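Local coordinates for nonribosomal peptide synthase (Streptomyces sp. MJ635-86F5, PDB 5JJP), which probably activates an aliphatic beta-amino acid by ATP-dependent adenylation, as an enzyme of the adenylate-forming ANL family, at residues L36-I48 with L57-A69. Numbering follows the deposited sequence.
Sequences LAAGKATPDKPAI and LRFVSYRQLEAQA
Phe59 rests its ring obliquely against Pro46, the two side chains running alongside each other on the hairpin of strands 46-51 and 57-61. Val60 O next accepts two backbone N-H groups, from Ala47 N and Ile48 N, the signature of a classic beta bulge, while Val60 N returns a bond to Ile48 O (2.7 Å). Past the bulge Ser61 pairs with Pro46 and ends the strand as N-cap of helix 62-77: its OG accepts from Gln64 N, Gln64 OE1 accepts from Ser61 N, and this capping box is tied by a water to Asp44 OD1. Tyr62 N donates to Lys45 O, and the Tyr62 ring is sandwiched by CH-pi contacts, Ala47 CB centred over one face (3.7 Å to the centroid) and Gly39 CA off-centre over the other; Leu36 CD2 meets its edge. Tyr62 OH hydrogen-bonds to Ala246 O, with Leu242 O as an alternative acceptor, tying the start of helix 62-77 to the link between helix 232-243 and strand 247-250. Arg63 N binds Pro43 O (2.8 Å); with CG anti to the backbone N (chi1 -179°) and a bend at chi3, the guanidinium lies with a face on Pro43 CB and NE aimed at Asp44 OD1 (3.2 Å), the acceptor in the guanidinium plane. Leu65 CD2 presses tightly on Ile48 CD1 (3.4 Å). Glu66 packs CG against Leu36 CD1, and its OE1 takes Lys40 NZ (2.7 Å) on the syn lone pair plus a water shared with Leu36 O; OE2 pairs with Arg32. An alanine at Glu66 would remove the CG that packs on Leu36 CD1 and is likely to leave Lys40 and Arg32 without their shared carboxylate. Ion pairs thus hold the more exposed side of the contact, while Tyr62, Ala47, Leu65 and Ile48 form its buried apolar part and backbone bonds fix the strand-to-helix turn.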
loop_
_atom_site.group_PDB
_atom_site.type_symbol
_atom_site.label_atom_id
_atom_site.label_comp_id
_atom_site.label_asym_id
_atom_site.label_seq_id
_atom_site.Cartn_x
_atom_site.Cartn_y
_atom_site.Cartn_z
ATOM N N LEU A 36 12.695 -6.399 2.606
ATOM C CA LEU A 36 14.096 -6.028 2.628
ATOM C C LEU A 36 15.009 -7.079 2.036
ATOM O O LEU A 36 16.180 -6.821 1.918
ATOM C CB LEU A 36 14.553 -5.708 4.071
ATOM C CG LEU A 36 13.958 -4.380 4.508
ATOM C CD1 LEU A 36 14.103 -4.255 5.971
ATOM C CD2 LEU A 36 14.659 -3.220 3.858
ATOM N N ALA A 37 14.454 -8.205 1.607
ATOM C CA ALA A 37 15.275 -9.269 1.089
ATOM C C ALA A 37 16.075 -8.882 -0.162
ATOM O O ALA A 37 17.273 -9.005 -0.164
ATOM C CB ALA A 37 14.441 -10.496 0.807
ATOM N N ALA A 38 15.428 -8.322 -1.168
ATOM C CA ALA A 38 16.131 -7.922 -2.389
ATOM C C ALA A 38 17.259 -6.936 -2.125
ATOM O O ALA A 38 18.301 -6.976 -2.790
ATOM C CB ALA A 38 15.175 -7.334 -3.427
ATOM N N GLY A 39 17.051 -6.070 -1.157
ATOM C CA GLY A 39 18.029 -5.068 -0.831
ATOM C C GLY A 39 19.296 -5.601 -0.195
ATOM O O GLY A 39 20.308 -4.939 -0.206
ATOM N N LYS A 40 19.235 -6.782 0.383
ATOM C CA LYS A 40 20.444 -7.432 0.868
ATOM C C LYS A 40 21.589 -7.468 -0.172
ATOM O O LYS A 40 22.757 -7.472 0.189
ATOM C CB LYS A 40 20.150 -8.876 1.252
ATOM C CG LYS A 40 19.190 -9.093 2.412
ATOM C CD LYS A 40 19.627 -8.312 3.626
ATOM C CE LYS A 40 18.804 -8.671 4.847
ATOM N NZ LYS A 40 19.280 -7.802 5.943
ATOM N N ALA A 41 21.256 -7.556 -1.456
ATOM C CA ALA A 41 22.257 -7.594 -2.481
ATOM C C ALA A 41 22.881 -6.210 -2.711
ATOM O O ALA A 41 23.945 -6.109 -3.341
ATOM C CB ALA A 41 21.639 -8.137 -3.771
ATOM N N THR A 42 22.210 -5.157 -2.223
ATOM C CA THR A 42 22.612 -3.767 -2.476
ATOM C C THR A 42 22.441 -2.936 -1.225
ATOM O O THR A 42 21.722 -1.926 -1.238
ATOM C CB THR A 42 21.786 -3.107 -3.631
ATOM O OG1 THR A 42 20.375 -3.087 -3.313
ATOM C CG2 THR A 42 21.993 -3.858 -4.972
ATOM N N PRO A 43 23.142 -3.322 -0.131
ATOM C CA PRO A 43 22.982 -2.594 1.139
ATOM C C PRO A 43 23.229 -1.100 1.082
ATOM O O PRO A 43 22.644 -0.348 1.862
ATOM C CB PRO A 43 24.001 -3.249 2.086
ATOM C CG PRO A 43 24.640 -4.355 1.326
ATOM C CD PRO A 43 24.364 -4.151 -0.128
ATOM N N ASP A 44 24.098 -0.652 0.197
ATOM C CA ASP A 44 24.453 0.758 0.252
ATOM C C ASP A 44 23.720 1.591 -0.768
ATOM O O ASP A 44 23.853 2.795 -0.762
ATOM C CB ASP A 44 25.966 0.918 0.106
ATOM C CG ASP A 44 26.737 0.289 1.280
ATOM O OD1 ASP A 44 26.377 0.514 2.465
ATOM O OD2 ASP A 44 27.736 -0.403 1.000
ATOM N N LYS A 45 22.945 0.954 -1.636
ATOM C CA LYS A 45 22.019 1.657 -2.529
ATOM C C LYS A 45 20.994 2.448 -1.733
ATOM O O LYS A 45 20.596 2.026 -0.655
ATOM C CB LYS A 45 21.272 0.636 -3.391
ATOM C CG LYS A 45 20.141 1.177 -4.257
ATOM C CD LYS A 45 19.423 0.029 -4.938
ATOM C CE LYS A 45 18.869 0.362 -6.328
ATOM N NZ LYS A 45 17.778 1.345 -6.484
ATOM N N PRO A 46 20.541 3.597 -2.263
ATOM C CA PRO A 46 19.463 4.341 -1.638
ATOM C C PRO A 46 18.113 3.586 -1.651
ATOM O O PRO A 46 17.657 3.162 -2.691
ATOM C CB PRO A 46 19.371 5.617 -2.476
ATOM C CG PRO A 46 20.705 5.725 -3.156
ATOM C CD PRO A 46 21.123 4.315 -3.408
ATOM N N ALA A 47 17.485 3.486 -0.485
ATOM C CA ALA A 47 16.190 2.824 -0.296
ATOM C C ALA A 47 15.120 3.859 -0.324
ATOM O O ALA A 47 14.091 3.681 -0.963
ATOM C CB ALA A 47 16.173 2.103 1.047
ATOM N N ILE A 48 15.379 4.945 0.389
ATOM C CA ILE A 48 14.523 6.117 0.453
ATOM C C ILE A 48 15.298 7.387 0.168
ATOM O O ILE A 48 16.307 7.649 0.782
ATOM C CB ILE A 48 13.897 6.264 1.841
ATOM C CG1 ILE A 48 12.715 5.311 1.952
ATOM C CG2 ILE A 48 12.986 7.441 1.951
ATOM C CD1 ILE A 48 12.887 3.978 2.515
ATOM N N LEU A 57 18.754 16.992 -1.591
ATOM C CA LEU A 57 18.209 15.674 -1.248
ATOM C C LEU A 57 19.095 14.869 -0.319
ATOM O O LEU A 57 20.319 15.006 -0.348
ATOM C CB LEU A 57 17.916 14.840 -2.490
ATOM C CG LEU A 57 16.885 15.444 -3.434
ATOM C CD1 LEU A 57 16.822 14.590 -4.685
ATOM C CD2 LEU A 57 15.495 15.594 -2.812
ATOM N N ARG A 58 18.443 14.027 0.497
ATOM C CA ARG A 58 19.087 13.124 1.444
ATOM C C ARG A 58 18.741 11.721 0.994
ATOM O O ARG A 58 17.691 11.517 0.425
ATOM C CB ARG A 58 18.524 13.340 2.855
ATOM C CG ARG A 58 19.013 12.366 3.937
ATOM C CD ARG A 58 18.111 12.420 5.161
ATOM N NE ARG A 58 18.134 13.751 5.777
ATOM C CZ ARG A 58 17.091 14.326 6.378
ATOM N NH1 ARG A 58 15.914 13.708 6.439
ATOM N NH2 ARG A 58 17.215 15.550 6.902
ATOM N N PHE A 59 19.625 10.751 1.222
ATOM C CA PHE A 59 19.394 9.346 0.826
ATOM C C PHE A 59 19.483 8.510 2.103
ATOM O O PHE A 59 20.349 8.742 2.932
ATOM C CB PHE A 59 20.446 8.871 -0.249
ATOM C CG PHE A 59 20.609 9.830 -1.442
ATOM C CD1 PHE A 59 21.440 10.959 -1.353
ATOM C CD2 PHE A 59 19.929 9.616 -2.655
ATOM C CE1 PHE A 59 21.579 11.841 -2.434
ATOM C CE2 PHE A 59 20.070 10.495 -3.738
ATOM C CZ PHE A 59 20.895 11.601 -3.625
ATOM N N VAL A 60 18.607 7.532 2.268
ATOM C CA VAL A 60 18.813 6.542 3.294
ATOM C C VAL A 60 19.012 5.208 2.588
ATOM O O VAL A 60 18.166 4.775 1.812
ATOM C CB VAL A 60 17.610 6.508 4.274
ATOM C CG1 VAL A 60 17.848 5.443 5.331
ATOM C CG2 VAL A 60 17.451 7.868 4.956
ATOM N N SER A 61 20.135 4.559 2.838
ATOM C CA SER A 61 20.402 3.304 2.187
ATOM C C SER A 61 19.597 2.158 2.794
ATOM O O SER A 61 19.123 2.254 3.896
ATOM C CB SER A 61 21.907 2.957 2.233
ATOM O OG SER A 61 22.296 2.704 3.557
ATOM N N TYR A 62 19.492 1.051 2.049
ATOM C CA TYR A 62 18.924 -0.158 2.558
ATOM C C TYR A 62 19.504 -0.495 3.899
ATOM O O TYR A 62 18.764 -0.791 4.842
ATOM C CB TYR A 62 19.132 -1.327 1.575
ATOM C CG TYR A 62 18.038 -1.339 0.554
ATOM C CD1 TYR A 62 16.834 -1.989 0.841
ATOM C CD2 TYR A 62 18.111 -0.606 -0.595
ATOM C CE1 TYR A 62 15.777 -1.939 -0.028
ATOM C CE2 TYR A 62 17.072 -0.591 -1.476
ATOM C CZ TYR A 62 15.890 -1.281 -1.166
ATOM O OH TYR A 62 14.820 -1.307 -2.008
ATOM N N ARG A 63 20.825 -0.405 4.015
ATOM C CA ARG A 63 21.490 -0.811 5.241
ATOM C C ARG A 63 21.106 0.105 6.384
ATOM O O ARG A 63 20.839 -0.387 7.498
ATOM C CB ARG A 63 22.995 -0.799 5.088
ATOM C CG ARG A 63 23.730 -1.241 6.338
ATOM C CD ARG A 63 25.221 -0.931 6.283
ATOM N NE ARG A 63 25.874 -1.317 5.045
ATOM C CZ ARG A 63 26.408 -2.510 4.769
ATOM N NH1 ARG A 63 26.308 -3.523 5.615
ATOM N NH2 ARG A 63 27.043 -2.690 3.593
ATOM N N GLN A 64 21.098 1.410 6.104
ATOM C CA GLN A 64 20.708 2.366 7.085
ATOM C C GLN A 64 19.251 2.203 7.490
ATOM O O GLN A 64 18.922 2.447 8.627
ATOM C CB GLN A 64 20.893 3.804 6.590
ATOM C CG GLN A 64 22.349 4.152 6.422
ATOM C CD GLN A 64 22.575 5.483 5.746
ATOM O OE1 GLN A 64 21.923 5.822 4.757
ATOM N NE2 GLN A 64 23.581 6.194 6.214
ATOM N N LEU A 65 18.386 1.868 6.536
ATOM C CA LEU A 65 16.967 1.783 6.828
ATOM C C LEU A 65 16.740 0.606 7.782
ATOM O O LEU A 65 16.015 0.737 8.732
ATOM C CB LEU A 65 16.169 1.611 5.531
ATOM C CG LEU A 65 14.652 1.456 5.648
ATOM C CD1 LEU A 65 13.991 2.646 6.299
ATOM C CD2 LEU A 65 14.089 1.277 4.251
ATOM N N GLU A 66 17.406 -0.515 7.540
ATOM C CA GLU A 66 17.320 -1.625 8.451
ATOM C C GLU A 66 17.871 -1.306 9.805
ATOM O O GLU A 66 17.336 -1.763 10.808
ATOM C CB GLU A 66 18.076 -2.817 7.928
ATOM C CG GLU A 66 17.454 -3.427 6.721
ATOM C CD GLU A 66 17.783 -4.881 6.590
ATOM O OE1 GLU A 66 18.447 -5.252 5.607
ATOM O OE2 GLU A 66 17.440 -5.623 7.528
ATOM N N ALA A 67 19.006 -0.598 9.858
ATOM C CA ALA A 67 19.602 -0.253 11.159
ATOM C C ALA A 67 18.585 0.575 11.950
ATOM O O ALA A 67 18.403 0.384 13.160
ATOM C CB ALA A 67 20.926 0.512 10.995
ATOM N N GLN A 68 17.954 1.518 11.267
ATOM C CA GLN A 68 17.009 2.386 11.953
ATOM C C GLN A 68 15.743 1.565 12.398
ATOM O O GLN A 68 15.280 1.716 13.537
ATOM C CB GLN A 68 16.650 3.575 11.075
ATOM C CG GLN A 68 15.785 4.613 11.749
ATOM C CD GLN A 68 16.547 5.488 12.725
ATOM O OE1 GLN A 68 17.294 5.007 13.570
ATOM N NE2 GLN A 68 16.347 6.803 12.623
ATOM N N ALA A 69 15.254 0.669 11.537
ATOM C CA ALA A 69 14.184 -0.232 11.894
ATOM C C ALA A 69 14.522 -1.037 13.142
ATOM O O ALA A 69 13.693 -1.188 14.057
ATOM C CB ALA A 69 13.854 -1.167 10.753
HETATM O O HOH W 1 17.890 -4.954 2.874
HETATM O O HOH W 2 24.975 2.780 3.798
#